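Local coordinates for protein beta-glucosidase (Pseudoalteromonas sp., PDB 3F95) that forms the extra C-terminal beta-sandwich domain of an exo-1,3/1,4-beta-glucanase, an enzyme that probably removes glucose from the ends of beta-glucans, at residues C113-I117 / I136-C140. Coordinates in Å, arbitrary orientation, origin at the centre of the assembly. Numbering follows the deposited sequence.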
loop_
_atom_site.group_PDB
_atom_site.type_symbol
_atom_site.label_atom_id
_atom_site.label_comp_id
_atom_site.label_asym_id
_atom_site.label_seq_id
_atom_site.Cartn_x
_atom_site.Cartn_y
_atom_site.Cartn_z
ATOM N N CYS A 113 1.541 -6.729 -12.550
ATOM C CA CYS A 113 1.502 -5.404 -11.836
ATOM C C CYS A 113 2.043 -4.240 -12.673
ATOM O O CYS A 113 3.042 -4.404 -13.389
ATOM C CB CYS A 113 2.241 -5.433 -10.479
ATOM S SG CYS A 113 1.707 -6.726 -9.309
ATOM N N LEU A 114 1.407 -3.066 -12.565
ATOM C CA LEU A 114 1.882 -1.860 -13.267
ATOM C C LEU A 114 3.260 -1.401 -12.764
ATOM O O LEU A 114 4.100 -0.958 -13.557
ATOM C CB LEU A 114 0.862 -0.717 -13.229
ATOM C CG LEU A 114 -0.484 -0.910 -13.963
ATOM C CD1 LEU A 114 -1.324 0.338 -13.858
ATOM C CD2 LEU A 114 -0.309 -1.332 -15.427
ATOM N N ARG A 115 3.504 -1.541 -11.459
ATOM C CA ARG A 115 4.817 -1.238 -10.891
ATOM C C ARG A 115 5.236 -2.318 -9.920
ATOM O O ARG A 115 4.403 -2.869 -9.191
ATOM C CB ARG A 115 4.832 0.114 -10.162
ATOM C CG ARG A 115 4.502 1.333 -11.022
ATOM C CD ARG A 115 5.614 1.691 -12.046
ATOM N NE ARG A 115 6.937 1.806 -11.444
ATOM C CZ ARG A 115 7.394 2.849 -10.747
ATOM N NH1 ARG A 115 6.654 3.942 -10.528
ATOM N NH2 ARG A 115 8.620 2.785 -10.269
ATOM N N ASP A 116 6.540 -2.608 -9.918
ATOM C CA ASP A 116 7.137 -3.560 -9.005
ATOM C C ASP A 116 8.401 -2.904 -8.434
ATOM O O ASP A 116 9.410 -2.767 -9.143
ATOM C CB ASP A 116 7.455 -4.853 -9.763
ATOM C CG ASP A 116 7.800 -6.014 -8.842
ATOM O OD1 ASP A 116 7.396 -7.165 -9.158
ATOM O OD2 ASP A 116 8.475 -5.802 -7.814
ATOM N N ILE A 117 8.340 -2.453 -7.179
ATOM C CA ILE A 117 9.392 -1.583 -6.637
ATOM C C ILE A 117 10.000 -2.252 -5.421
ATOM O O ILE A 117 9.281 -2.514 -4.468
ATOM C CB ILE A 117 8.795 -0.189 -6.213
ATOM C CG1 ILE A 117 8.211 0.539 -7.435
ATOM C CG2 ILE A 117 9.838 0.658 -5.398
ATOM C CD1 ILE A 117 7.282 1.700 -7.096
ATOM N N ILE A 136 3.428 7.559 -7.023
ATOM C CA ILE A 136 3.945 6.434 -7.803
ATOM C C ILE A 136 3.383 6.425 -9.225
ATOM O O ILE A 136 2.224 6.053 -9.435
ATOM C CB ILE A 136 3.675 5.066 -7.110
ATOM C CG1 ILE A 136 4.278 5.085 -5.697
ATOM C CG2 ILE A 136 4.262 3.953 -7.950
ATOM C CD1 ILE A 136 3.830 3.940 -4.793
ATOM N N PRO A 137 4.204 6.843 -10.207
ATOM C CA PRO A 137 3.680 6.863 -11.576
ATOM C C PRO A 137 3.288 5.447 -11.968
ATOM O O PRO A 137 4.031 4.497 -11.700
ATOM C CB PRO A 137 4.842 7.378 -12.421
ATOM C CG PRO A 137 6.069 7.377 -11.506
ATOM C CD PRO A 137 5.598 7.312 -10.094
ATOM N N LEU A 138 2.103 5.305 -12.549
ATOM C CA LEU A 138 1.585 3.972 -12.877
ATOM C C LEU A 138 2.224 3.388 -14.130
ATOM O O LEU A 138 2.273 2.168 -14.314
ATOM C CB LEU A 138 0.055 4.003 -12.993
ATOM C CG LEU A 138 -0.682 4.396 -11.695
ATOM C CD1 LEU A 138 -2.193 4.366 -11.879
ATOM C CD2 LEU A 138 -0.264 3.505 -10.507
ATOM N N HIS A 139 2.729 4.258 -14.991
ATOM C CA HIS A 139 3.311 3.770 -16.230
ATOM C C HIS A 139 4.728 4.262 -16.496
ATOM O O HIS A 139 5.014 5.451 -16.424
ATOM C CB HIS A 139 2.365 4.032 -17.386
ATOM C CG HIS A 139 1.107 3.218 -17.309
ATOM N ND1 HIS A 139 -0.039 3.676 -16.693
ATOM C CD2 HIS A 139 0.828 1.964 -17.734
ATOM C CE1 HIS A 139 -0.978 2.752 -16.765
ATOM N NE2 HIS A 139 -0.479 1.704 -17.391
ATOM N N CYS A 140 5.603 3.311 -16.768
ATOM C CA CYS A 140 6.991 3.595 -17.070
ATOM C C CYS A 140 7.210 3.901 -18.553
ATOM O O CYS A 140 7.377 5.065 -18.930
ATOM C CB CYS A 140 7.854 2.429 -16.602
ATOM S SG CYS A 140 7.912 2.370 -14.781
HETATM O O HOH W 1 4.009 0.638 -15.729
#
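Start with the one direct hydrogen bond between 113-117 and 136-140: R115 NH1 donates to the carbonyl P137 O at 2.9 Å, nearly straight (167°), with the acceptor close to the guanidinium plane. Three m rotamers curl the arginine, but it still reaches across to the other segment's backbone, and NH1 gives a second hydrogen bond to L181 O, so one buried charge ties together two backbone carbonyls. C140 SG sits 3.5 Å from R115 NE, a packing contact; that sulfur is in the disulfide to C183, which brings in the C-terminal tail.

Strands 113-118 and 132-137 belong to the two different sheets of this galactose-binding-like beta-sandwich, so side chains and a water, rather than a backbone ladder, join them. The chain turns a corner at L114, where a classic beta bulge has L114 and R115 both facing V106 of strand 102-108; both side chains start out toward 136-140.

Apolar packing fills in around the arginine. I117 CD1 meets I136 CG2 at 3.9 Å between the sheets, and L114 CD1 reaches L138 CB at 4.0 Å. L114 CD2 also touches the H139 ring, 3.6 Å from H139 NE2. Water 1 donates to L114 O and L138 O, each at 2.7 Å, and accepts from C140 N at 3.3 Å, bridging the bulge to the loop after strand 132-137.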